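Local structure of cyclic di-GMP receptor atypical PilZ domain-containing protein (3RQA) at residues Ser24-Leu29 with Gly110-Ser115; Thr36-Ser41 with Leu138-Ala143; Gly40-Ala45 with Thr166-Ala171. The protein is of unknown function but forms a tetramer through a helical bundle and, as an atypical PilZ protein, may act as a cyclic di-GMP receptor. One frame throughout, in Å; residues are numbered along the deposited sequence.

Interaction 1 of 3, residues Ser24-Leu29 with Gly110-Ser115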
ATOM      1  N   SER C  24     -35.471   0.512  -3.859  1.00 34.83           N
ATOM      2  CA  SER C  24     -34.794   1.331  -4.859  1.00 37.01           C
ATOM      3  C   SER C  24     -34.454   2.632  -4.195  1.00 37.08           C
ATOM      4  O   SER C  24     -35.334   3.294  -3.666  1.00 38.20           O
ATOM      5  CB  SER C  24     -35.708   1.602  -6.056  1.00 38.24           C
ATOM      6  OG  SER C  24     -36.016   0.399  -6.738  1.00 39.76           O
ATOM      7  N   CYS C  25     -33.179   2.996  -4.226  1.00 37.65           N
ATOM      8  CA  CYS C  25     -32.727   4.229  -3.597  1.00 38.25           C
ATOM      9  C   CYS C  25     -32.288   5.285  -4.605  1.00 37.99           C
ATOM     10  O   CYS C  25     -31.615   4.982  -5.600  1.00 34.68           O
ATOM     11  CB  CYS C  25     -31.566   3.932  -2.637  1.00 40.10           C
ATOM     12  SG  CYS C  25     -31.939   2.710  -1.358  1.00 41.76           S
ATOM     13  N   GLU C  26     -32.688   6.526  -4.333  1.00 36.57           N
ATOM     14  CA  GLU C  26     -32.346   7.674  -5.165  1.00 36.79           C
ATOM     15  C   GLU C  26     -31.266   8.429  -4.408  1.00 36.27           C
ATOM     16  O   GLU C  26     -31.546   9.031  -3.380  1.00 38.14           O
ATOM     17  CB  GLU C  26     -33.572   8.572  -5.342  1.00 38.91           C
ATOM     18  CG  GLU C  26     -33.334   9.875  -6.105  1.00 44.95           C
ATOM     19  CD  GLU C  26     -33.286   9.684  -7.612  1.00 48.49           C
ATOM     20  OE1 GLU C  26     -33.310  10.705  -8.333  1.00 50.60           O
ATOM     21  OE2 GLU C  26     -33.225   8.520  -8.078  1.00 50.12           O
ATOM     22  N   LEU C  27     -30.032   8.388  -4.893  1.00 34.26           N
ATOM     23  CA  LEU C  27     -28.953   9.087  -4.213  1.00 32.57           C
ATOM     24  C   LEU C  27     -27.897   9.650  -5.171  1.00 34.81           C
ATOM     25  O   LEU C  27     -27.886   9.341  -6.368  1.00 34.55           O
ATOM     26  CB  LEU C  27     -28.273   8.155  -3.210  1.00 32.22           C
ATOM     27  CG  LEU C  27     -27.498   6.962  -3.782  1.00 32.25           C
ATOM     28  CD1 LEU C  27     -26.507   6.425  -2.745  1.00 31.64           C
ATOM     29  CD2 LEU C  27     -28.481   5.885  -4.208  1.00 33.43           C
ATOM     30  N   ARG C  28     -27.009  10.474  -4.627  1.00 33.72           N
ATOM     31  CA  ARG C  28     -25.941  11.079  -5.403  1.00 36.76           C
ATOM     32  C   ARG C  28     -24.610  10.470  -4.993  1.00 35.92           C
ATOM     33  O   ARG C  28     -24.283  10.407  -3.809  1.00 35.97           O
ATOM     34  CB  ARG C  28     -25.912  12.598  -5.185  1.00 39.82           C
ATOM     35  CG  ARG C  28     -24.674  13.298  -5.748  1.00 45.42           C
ATOM     36  CD  ARG C  28     -24.794  14.821  -5.669  1.00 48.97           C
ATOM     37  NE  ARG C  28     -25.853  15.328  -6.539  1.00 51.98           N
ATOM     38  CZ  ARG C  28     -25.741  15.459  -7.858  1.00 53.92           C
ATOM     39  NH1 ARG C  28     -24.612  15.127  -8.465  1.00 54.55           N
ATOM     40  NH2 ARG C  28     -26.766  15.903  -8.575  1.00 56.04           N
ATOM     41  N   LEU C  29     -23.845  10.013  -5.975  1.00 33.47           N
ATOM     42  CA  LEU C  29     -22.542   9.427  -5.694  1.00 33.94           C
ATOM     43  C   LEU C  29     -21.782   9.277  -7.005  1.00 34.26           C
ATOM     44  O   LEU C  29     -22.378   9.336  -8.081  1.00 33.49           O
ATOM     45  CB  LEU C  29     -22.696   8.054  -5.024  1.00 34.54           C
ATOM     46  CG  LEU C  29     -22.955   6.821  -5.899  1.00 33.63           C
ATOM     47  CD1 LEU C  29     -22.799   5.568  -5.058  1.00 35.35           C
ATOM     48  CD2 LEU C  29     -24.328   6.883  -6.511  1.00 33.02           C
ATOM     49  N   GLY C 110     -30.617  -3.187 -10.925  1.00 24.43           N
ATOM     50  CA  GLY C 110     -29.908  -2.303 -11.836  1.00 22.82           C
ATOM     51  C   GLY C 110     -29.856  -0.869 -11.344  1.00 23.73           C
ATOM     52  O   GLY C 110     -30.088  -0.591 -10.159  1.00 21.66           O
ATOM     53  N   ILE C 111     -29.565   0.050 -12.262  1.00 24.23           N
ATOM     54  CA  ILE C 111     -29.445   1.457 -11.919  1.00 24.28           C
ATOM     55  C   ILE C 111     -29.814   2.404 -13.066  1.00 26.26           C
ATOM     56  O   ILE C 111     -29.664   2.082 -14.243  1.00 26.19           O
ATOM     57  CB  ILE C 111     -27.985   1.757 -11.436  1.00 26.28           C
ATOM     58  CG1 ILE C 111     -27.862   3.191 -10.922  1.00 26.88           C
ATOM     59  CG2 ILE C 111     -26.999   1.518 -12.569  1.00 24.44           C
ATOM     60  CD1 ILE C 111     -26.531   3.456 -10.217  1.00 28.16           C
ATOM     61  N   ARG C 112     -30.326   3.569 -12.694  1.00 26.79           N
ATOM     62  CA  ARG C 112     -30.695   4.603 -13.643  1.00 27.41           C
ATOM     63  C   ARG C 112     -29.739   5.739 -13.329  1.00 28.22           C
ATOM     64  O   ARG C 112     -29.767   6.285 -12.220  1.00 25.97           O
ATOM     65  CB  ARG C 112     -32.125   5.067 -13.404  1.00 29.56           C
ATOM     66  CG  ARG C 112     -32.582   6.226 -14.278  1.00 31.33           C
ATOM     67  CD  ARG C 112     -34.050   6.566 -13.988  1.00 33.40           C
ATOM     68  NE  ARG C 112     -34.210   7.415 -12.808  1.00 37.58           N
ATOM     69  CZ  ARG C 112     -35.247   7.364 -11.973  1.00 40.13           C
ATOM     70  NH1 ARG C 112     -36.235   6.496 -12.170  1.00 39.50           N
ATOM     71  NH2 ARG C 112     -35.307   8.198 -10.946  1.00 40.82           N
ATOM     72  N   LEU C 113     -28.881   6.069 -14.293  1.00 26.86           N
ATOM     73  CA  LEU C 113     -27.906   7.137 -14.117  1.00 28.82           C
ATOM     74  C   LEU C 113     -27.708   7.925 -15.408  1.00 30.41           C
ATOM     75  O   LEU C 113     -28.057   7.454 -16.501  1.00 32.00           O
ATOM     76  CB  LEU C 113     -26.573   6.548 -13.637  1.00 27.40           C
ATOM     77  CG  LEU C 113     -25.926   5.464 -14.502  1.00 32.34           C
ATOM     78  CD1 LEU C 113     -25.254   6.082 -15.715  1.00 29.27           C
ATOM     79  CD2 LEU C 113     -24.906   4.701 -13.672  1.00 29.28           C
ATOM     80  N   ALA C 114     -27.154   9.127 -15.279  1.00 30.22           N
ATOM     81  CA  ALA C 114     -26.898   9.981 -16.432  1.00 32.98           C
ATOM     82  C   ALA C 114     -25.554   9.617 -17.066  1.00 34.64           C
ATOM     83  O   ALA C 114     -24.611   9.246 -16.371  1.00 35.69           O
ATOM     84  CB  ALA C 114     -26.904  11.440 -16.006  1.00 33.54           C
ATOM     85  N   SER C 115     -25.471   9.725 -18.386  1.00 37.10           N
ATOM     86  CA  SER C 115     -24.246   9.384 -19.106  1.00 39.16           C
ATOM     87  C   SER C 115     -23.918  10.413 -20.190  1.00 39.78           C
ATOM     88  O   SER C 115     -24.802  10.868 -20.923  1.00 39.92           O
ATOM     89  CB  SER C 115     -24.393   8.004 -19.748  1.00 40.62           C
ATOM     90  OG  SER C 115     -23.143   7.487 -20.168  1.00 44.27           O
TER
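The guanidinium of Arg-112 has two acidic partners: its NH2 forms a long salt bridge to OE2 of Glu-26, 3.6 Å away, while NH1 pairs with Asp-15 of helix 12-19, its stronger polar partner. The setting is the six-stranded antiparallel barrel of the PilZ domain. Strands 24-34 and 110-115 are not neighbours in it, because strand 101-107 lies between them and hydrogen-bonds to each, Leu-27 pairing with Val-104 and Arg-112 with His-105. Even at their nearest, the CA atoms of Glu-26 and Arg-112 are 9.2 Å apart, so the two flanking strands meet through long side chains alone, which is what suits glutamate and arginine to these places. Both lie against His-105 of the middle strand as they reach over it.

The two side chains get there by different bends. Arg-112 leaves its strand toward the other segment and runs straight until chi3, where a turn to 82° swings the guanidinium round. In Glu-26 the bend comes at chi2, 79°, which brings the carboxylate nearer to the arginine although its CB does not point that way. Carboxylate and guanidinium planes stand 62° apart, so the groups do not form the flat, two-pronged pair that would give two short bonds. The charge attraction remains, and with Asp-15 on the other terminal nitrogen, NH1, the two acids probably offset the charge of this buried arginine. Ser-5 and Leu-7 of the N-terminal loop and Trp-158 of strand 155-161 pack against the same side chain. The Glu-26 carboxylate is engaged unevenly, since its other oxygen, OE1, lies 4.1 Å from NH2 of Arg-112.

Interaction 2 of 3, residues Thr36-Ser41 with Leu138-Ala143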
ATOM      1  N   THR C  36     -16.535  -0.769 -22.635  1.00 44.47           N
ATOM      2  CA  THR C  36     -15.426  -1.715 -22.632  1.00 49.85           C
ATOM      3  C   THR C  36     -15.088  -2.168 -21.212  1.00 54.40           C
ATOM      4  O   THR C  36     -14.193  -1.635 -20.546  1.00 55.27           O
ATOM      5  CB  THR C  36     -14.202  -1.122 -23.333  1.00 49.35           C
ATOM      6  OG1 THR C  36     -14.579  -0.743 -24.669  1.00 49.47           O
ATOM      7  CG2 THR C  36     -13.089  -2.154 -23.420  1.00 48.88           C
ATOM      8  N   ALA C  37     -15.843  -3.178 -20.778  1.00 59.34           N
ATOM      9  CA  ALA C  37     -15.732  -3.774 -19.451  1.00 63.04           C
ATOM     10  C   ALA C  37     -14.325  -4.170 -19.000  1.00 64.51           C
ATOM     11  O   ALA C  37     -13.350  -4.055 -19.745  1.00 65.64           O
ATOM     12  CB  ALA C  37     -16.671  -4.986 -19.352  1.00 62.92           C
ATOM     13  N   ASP C  38     -14.265  -4.637 -17.755  1.00 66.10           N
ATOM     14  CA  ASP C  38     -13.052  -5.075 -17.064  1.00 65.72           C
ATOM     15  C   ASP C  38     -13.419  -5.086 -15.577  1.00 64.34           C
ATOM     16  O   ASP C  38     -12.587  -4.790 -14.715  1.00 63.77           O
ATOM     17  CB  ASP C  38     -11.924  -4.071 -17.291  1.00 66.94           C
ATOM     18  CG  ASP C  38     -12.351  -2.646 -16.987  1.00 69.59           C
ATOM     19  OD1 ASP C  38     -13.145  -2.082 -17.778  1.00 70.91           O
ATOM     20  OD2 ASP C  38     -11.904  -2.094 -15.955  1.00 69.47           O
ATOM     21  N   PRO C  39     -14.674  -5.458 -15.259  1.00 63.33           N
ATOM     22  CA  PRO C  39     -15.192  -5.505 -13.888  1.00 61.14           C
ATOM     23  C   PRO C  39     -14.373  -6.313 -12.900  1.00 58.19           C
ATOM     24  O   PRO C  39     -14.036  -5.845 -11.812  1.00 58.18           O
ATOM     25  CB  PRO C  39     -16.591  -6.106 -14.060  1.00 62.09           C
ATOM     26  CG  PRO C  39     -16.918  -5.878 -15.500  1.00 62.80           C
ATOM     27  CD  PRO C  39     -15.611  -6.147 -16.165  1.00 63.37           C
ATOM     28  N   GLY C  40     -14.058  -7.538 -13.291  1.00 54.71           N
ATOM     29  CA  GLY C  40     -13.329  -8.411 -12.402  1.00 51.51           C
ATOM     30  C   GLY C  40     -14.306  -9.492 -11.981  1.00 48.64           C
ATOM     31  O   GLY C  40     -15.205  -9.841 -12.750  1.00 48.01           O
ATOM     32  N   SER C  41     -14.166 -10.000 -10.763  1.00 43.32           N
ATOM     33  CA  SER C  41     -15.036 -11.072 -10.300  1.00 38.17           C
ATOM     34  C   SER C  41     -16.160 -10.646  -9.360  1.00 36.70           C
ATOM     35  O   SER C  41     -16.155  -9.546  -8.800  1.00 35.14           O
ATOM     36  CB  SER C  41     -14.201 -12.137  -9.598  1.00 37.63           C
ATOM     37  OG  SER C  41     -13.702 -11.633  -8.372  1.00 32.73           O
ATOM     38  N   LEU C 138     -13.662   1.358  -6.496  1.00 32.28           N
ATOM     39  CA  LEU C 138     -14.869   1.276  -7.299  1.00 31.58           C
ATOM     40  C   LEU C 138     -15.501  -0.095  -7.368  1.00 30.12           C
ATOM     41  O   LEU C 138     -14.827  -1.121  -7.378  1.00 28.85           O
ATOM     42  CB  LEU C 138     -14.590   1.789  -8.717  1.00 32.92           C
ATOM     43  CG  LEU C 138     -14.023   3.215  -8.788  1.00 35.42           C
ATOM     44  CD1 LEU C 138     -13.885   3.665 -10.245  1.00 37.18           C
ATOM     45  CD2 LEU C 138     -14.942   4.155  -8.035  1.00 36.44           C
ATOM     46  N   LEU C 139     -16.824  -0.090  -7.376  1.00 31.39           N
ATOM     47  CA  LEU C 139     -17.595  -1.306  -7.505  1.00 31.88           C
ATOM     48  C   LEU C 139     -17.910  -1.347  -9.009  1.00 33.11           C
ATOM     49  O   LEU C 139     -18.467  -0.386  -9.554  1.00 32.34           O
ATOM     50  CB  LEU C 139     -18.890  -1.203  -6.696  1.00 29.86           C
ATOM     51  CG  LEU C 139     -19.851  -2.399  -6.748  1.00 31.84           C
ATOM     52  CD1 LEU C 139     -19.253  -3.595  -5.983  1.00 30.54           C
ATOM     53  CD2 LEU C 139     -21.200  -1.999  -6.153  1.00 30.61           C
ATOM     54  N   GLN C 140     -17.518  -2.419  -9.691  1.00 31.12           N
ATOM     55  CA  GLN C 140     -17.821  -2.517 -11.113  1.00 33.78           C
ATOM     56  C   GLN C 140     -18.796  -3.655 -11.280  1.00 32.68           C
ATOM     57  O   GLN C 140     -18.574  -4.743 -10.758  1.00 38.09           O
ATOM     58  CB  GLN C 140     -16.565  -2.787 -11.944  1.00 35.02           C
ATOM     59  CG  GLN C 140     -15.530  -1.681 -11.878  1.00 40.04           C
ATOM     60  CD  GLN C 140     -14.644  -1.642 -13.112  1.00 41.57           C
ATOM     61  OE1 GLN C 140     -13.719  -0.836 -13.199  1.00 44.84           O
ATOM     62  NE2 GLN C 140     -14.931  -2.505 -14.077  1.00 42.51           N
ATOM     63  N   LEU C 141     -19.880  -3.398 -11.998  1.00 29.19           N
ATOM     64  CA  LEU C 141     -20.904  -4.403 -12.219  1.00 28.16           C
ATOM     65  C   LEU C 141     -21.312  -4.529 -13.693  1.00 27.90           C
ATOM     66  O   LEU C 141     -21.879  -3.598 -14.272  1.00 28.47           O
ATOM     67  CB  LEU C 141     -22.147  -4.068 -11.388  1.00 27.15           C
ATOM     68  CG  LEU C 141     -21.969  -3.967  -9.865  1.00 30.77           C
ATOM     69  CD1 LEU C 141     -23.318  -3.672  -9.205  1.00 30.11           C
ATOM     70  CD2 LEU C 141     -21.385  -5.259  -9.330  1.00 26.54           C
ATOM     71  N   PRO C 142     -20.999  -5.671 -14.325  1.00 27.30           N
ATOM     72  CA  PRO C 142     -21.361  -5.891 -15.730  1.00 26.95           C
ATOM     73  C   PRO C 142     -22.869  -5.663 -15.864  1.00 27.63           C
ATOM     74  O   PRO C 142     -23.635  -6.073 -14.993  1.00 25.67           O
ATOM     75  CB  PRO C 142     -20.978  -7.345 -15.958  1.00 28.49           C
ATOM     76  CG  PRO C 142     -19.744  -7.482 -15.113  1.00 27.77           C
ATOM     77  CD  PRO C 142     -20.121  -6.747 -13.832  1.00 29.55           C
ATOM     78  N   ALA C 143     -23.289  -5.000 -16.939  1.00 26.87           N
ATOM     79  CA  ALA C 143     -24.706  -4.712 -17.138  1.00 26.23           C
ATOM     80  C   ALA C 143     -25.074  -4.476 -18.602  1.00 26.27           C
ATOM     81  O   ALA C 143     -24.209  -4.244 -19.443  1.00 27.28           O
ATOM     82  CB  ALA C 143     -25.097  -3.496 -16.316  1.00 22.97           C
TER
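This is a surface contact in which the loop between strand 24-34 and helix 42-55 lies on the barrel strand 139-150 through Pro-39, which rests on Gln-140 and Pro-142. CG of Pro-39 meets CG of Pro-142 at 3.3 Å, an unusually tight approach whose exact value is uncertain, and CB of Pro-39 lies 3.6 Å from CD of Pro-142. Proline suits both places, being compact and apolar with little freedom to lose on packing.

Gln-140 takes the other part of Pro-39. Its CB approaches CA of Pro-39 at 3.6 Å, and CG, set beside the backbone N (chi1 -63°), leads an extended chain on toward Asp-38. There the carboxylate of Asp-38 stands almost perpendicular to the amide, 88° between planes. OD2 of Asp-38 is about as near OE1 of Gln-140 (3.5 Å) as NE2 (3.6 Å), so it makes no specific bond.

Around the contact, Pro-39 also touches Ser-126 of strand 124-129, which pairs with strand 139-150, while the CB bonds of Leu-139 and Leu-141 point away from the loop, Leu-139 packing on helix 42-55 and Leu-141 on Phe-161 of strand 155-161.

Interaction 3 of 3, residues Gly40-Ala45 with Thr166-Ala171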
ATOM      1  N   GLY C  40     -14.058  -7.538 -13.291  1.00 54.71           N
ATOM      2  CA  GLY C  40     -13.329  -8.411 -12.402  1.00 51.51           C
ATOM      3  C   GLY C  40     -14.306  -9.492 -11.981  1.00 48.64           C
ATOM      4  O   GLY C  40     -15.205  -9.841 -12.750  1.00 48.01           O
ATOM      5  N   SER C  41     -14.166 -10.000 -10.763  1.00 43.32           N
ATOM      6  CA  SER C  41     -15.036 -11.072 -10.300  1.00 38.17           C
ATOM      7  C   SER C  41     -16.160 -10.646  -9.360  1.00 36.70           C
ATOM      8  O   SER C  41     -16.155  -9.546  -8.800  1.00 35.14           O
ATOM      9  CB  SER C  41     -14.201 -12.137  -9.598  1.00 37.63           C
ATOM     10  OG  SER C  41     -13.702 -11.633  -8.372  1.00 32.73           O
ATOM     11  N   HIS C  42     -17.125 -11.542  -9.197  1.00 33.70           N
ATOM     12  CA  HIS C  42     -18.242 -11.307  -8.299  1.00 34.36           C
ATOM     13  C   HIS C  42     -17.677 -11.207  -6.881  1.00 32.68           C
ATOM     14  O   HIS C  42     -18.079 -10.347  -6.101  1.00 31.43           O
ATOM     15  CB  HIS C  42     -19.234 -12.476  -8.378  1.00 35.52           C
ATOM     16  CG  HIS C  42     -20.128 -12.437  -9.579  1.00 37.88           C
ATOM     17  ND1 HIS C  42     -20.935 -13.497  -9.939  1.00 38.63           N
ATOM     18  CD2 HIS C  42     -20.388 -11.447 -10.468  1.00 35.50           C
ATOM     19  CE1 HIS C  42     -21.654 -13.160 -10.996  1.00 38.66           C
ATOM     20  NE2 HIS C  42     -21.342 -11.922 -11.336  1.00 38.05           N
ATOM     21  N   ALA C  43     -16.732 -12.093  -6.573  1.00 30.62           N
ATOM     22  CA  ALA C  43     -16.089 -12.150  -5.261  1.00 29.42           C
ATOM     23  C   ALA C  43     -15.383 -10.839  -4.881  1.00 27.51           C
ATOM     24  O   ALA C  43     -15.377 -10.443  -3.719  1.00 29.73           O
ATOM     25  CB  ALA C  43     -15.100 -13.315  -5.223  1.00 29.52           C
ATOM     26  N   THR C  44     -14.792 -10.164  -5.858  1.00 26.48           N
ATOM     27  CA  THR C  44     -14.110  -8.896  -5.594  1.00 26.94           C
ATOM     28  C   THR C  44     -15.153  -7.855  -5.191  1.00 25.13           C
ATOM     29  O   THR C  44     -14.969  -7.116  -4.219  1.00 22.57           O
ATOM     30  CB  THR C  44     -13.348  -8.392  -6.843  1.00 27.93           C
ATOM     31  OG1 THR C  44     -12.362  -9.360  -7.221  1.00 31.60           O
ATOM     32  CG2 THR C  44     -12.660  -7.062  -6.555  1.00 28.68           C
ATOM     33  N   ALA C  45     -16.246  -7.805  -5.947  1.00 24.19           N
ATOM     34  CA  ALA C  45     -17.328  -6.874  -5.656  1.00 24.46           C
ATOM     35  C   ALA C  45     -17.915  -7.223  -4.285  1.00 23.44           C
ATOM     36  O   ALA C  45     -18.049  -6.351  -3.425  1.00 23.30           O
ATOM     37  CB  ALA C  45     -18.407  -6.958  -6.740  1.00 25.95           C
ATOM     38  N   THR C 166     -25.253 -15.586  -5.845  1.00 29.25           N
ATOM     39  CA  THR C 166     -25.782 -15.578  -4.474  1.00 28.89           C
ATOM     40  C   THR C 166     -25.101 -14.637  -3.479  1.00 26.29           C
ATOM     41  O   THR C 166     -25.768 -13.825  -2.832  1.00 26.88           O
ATOM     42  CB  THR C 166     -25.763 -17.006  -3.891  1.00 30.38           C
ATOM     43  OG1 THR C 166     -26.513 -17.872  -4.758  1.00 34.90           O
ATOM     44  CG2 THR C 166     -26.383 -17.024  -2.490  1.00 32.12           C
ATOM     45  N   GLY C 167     -23.778 -14.756  -3.364  1.00 25.41           N
ATOM     46  CA  GLY C 167     -23.000 -13.932  -2.452  1.00 23.85           C
ATOM     47  C   GLY C 167     -23.021 -12.436  -2.712  1.00 25.38           C
ATOM     48  O   GLY C 167     -23.290 -11.651  -1.810  1.00 26.45           O
ATOM     49  N   LEU C 168     -22.731 -12.026  -3.941  1.00 25.47           N
ATOM     50  CA  LEU C 168     -22.728 -10.607  -4.262  1.00 24.27           C
ATOM     51  C   LEU C 168     -24.131 -10.025  -4.146  1.00 23.46           C
ATOM     52  O   LEU C 168     -24.298  -8.913  -3.651  1.00 20.89           O
ATOM     53  CB  LEU C 168     -22.182 -10.364  -5.671  1.00 23.67           C
ATOM     54  CG  LEU C 168     -22.144  -8.891  -6.110  1.00 25.02           C
ATOM     55  CD1 LEU C 168     -21.309  -8.048  -5.126  1.00 21.07           C
ATOM     56  CD2 LEU C 168     -21.588  -8.811  -7.532  1.00 23.55           C
ATOM     57  N   GLN C 169     -25.143 -10.761  -4.610  1.00 24.33           N
ATOM     58  CA  GLN C 169     -26.502 -10.244  -4.496  1.00 26.31           C
ATOM     59  C   GLN C 169     -26.803  -9.928  -3.033  1.00 24.42           C
ATOM     60  O   GLN C 169     -27.299  -8.844  -2.703  1.00 26.51           O
ATOM     61  CB  GLN C 169     -27.548 -11.238  -5.009  1.00 27.23           C
ATOM     62  CG  GLN C 169     -28.929 -10.602  -5.020  1.00 32.28           C
ATOM     63  CD  GLN C 169     -29.960 -11.391  -5.789  1.00 36.87           C
ATOM     64  OE1 GLN C 169     -29.719 -11.822  -6.924  1.00 38.05           O
ATOM     65  NE2 GLN C 169     -31.131 -11.569  -5.184  1.00 38.01           N
ATOM     66  N   ASP C 170     -26.485 -10.870  -2.156  1.00 24.40           N
ATOM     67  CA  ASP C 170     -26.737 -10.673  -0.736  1.00 27.96           C
ATOM     68  C   ASP C 170     -26.029  -9.439  -0.185  1.00 25.05           C
ATOM     69  O   ASP C 170     -26.629  -8.641   0.531  1.00 24.75           O
ATOM     70  CB  ASP C 170     -26.294 -11.889   0.068  1.00 30.41           C
ATOM     71  CG  ASP C 170     -26.674 -11.774   1.530  1.00 36.73           C
ATOM     72  OD1 ASP C 170     -27.868 -11.986   1.838  1.00 39.04           O
ATOM     73  OD2 ASP C 170     -25.794 -11.445   2.361  1.00 36.07           O
ATOM     74  N   ALA C 171     -24.746  -9.299  -0.510  1.00 24.44           N
ATOM     75  CA  ALA C 171     -23.958  -8.153  -0.056  1.00 23.60           C
ATOM     76  C   ALA C 171     -24.561  -6.850  -0.585  1.00 24.52           C
ATOM     77  O   ALA C 171     -24.566  -5.840   0.110  1.00 22.80           O
ATOM     78  CB  ALA C 171     -22.512  -8.284  -0.546  1.00 23.24           C
TER
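Leu-168 of helix 165-185 presses both its methyls onto Ala-45, near the start of helix 42-55, and so packs two helices together on the outside of the PilZ barrel. Leu-168 gives the largest share of this apolar interface, touching both Ala-45 and His-42. CD1 of Leu-168 is 3.5 Å from CB of Ala-45, a tight fit for two carbons, and CD2 follows at 3.8 Å from the same CB. CD1 also reaches the backbone carbon C of Ala-45 at 3.6 Å. Alanine suits the place because its single methyl lets the leucine come right up to the helix backbone, and leucine suits its own because a forked end can straddle that methyl. With CG opposite the backbone N (chi1 180°), the fork is carried out from its helix toward the other one. Leu-141 and Leu-139 of strand 139-150 pack on Leu-168 and Ala-45 respectively, which helps bury the contact.

About one turn before Ala-45, the exposed His-42 adds a looser contact. CD2 of its ring lies 4.1 Å from CD2 of Leu-168, the side chains crossing at about a right angle. Histidine can rest a ring CH on the leucine while its polar atoms probably meet solvent.

Polar interactions stay at the margins. Asp-170 joins the helices by salt bridges from OD2 to Arg-50 of helix 42-55 and to Arg-174 of its own helix. Ser-41 holds the N-cap position of helix 42-55, and serine is a common choice there, since a short side chain with a hydroxyl can fold back over the first turn. Here chi1 of 69° sets OG of Ser-41 between its own backbone N and carbonyl carbon, from where it shares a 2.9 Å hydrogen bond with OG1 of Thr-44.

The three contacts interleave along the chain: the first segments, 24-29, 36-41 and 40-45, come in order, and their partners follow as 110-115, 138-143 and 166-171, so the N-terminal part is tied successively to later parts of the domain. Interactions 1 and 2 reach the same barrel sheet, with centres 16 Å apart and no touch. Interactions 2 and 3 share Gly-40 and Ser-41, lie 11 Å apart by centres, and meet through strand 139-150. The loop and helix that follow strand 24-34 are thereby fixed to both the barrel and the C-terminal helix. Interaction 1, about 19 Å from interaction 3 by centres, joins strands within the barrel, while interaction 3 joins the helices outside it.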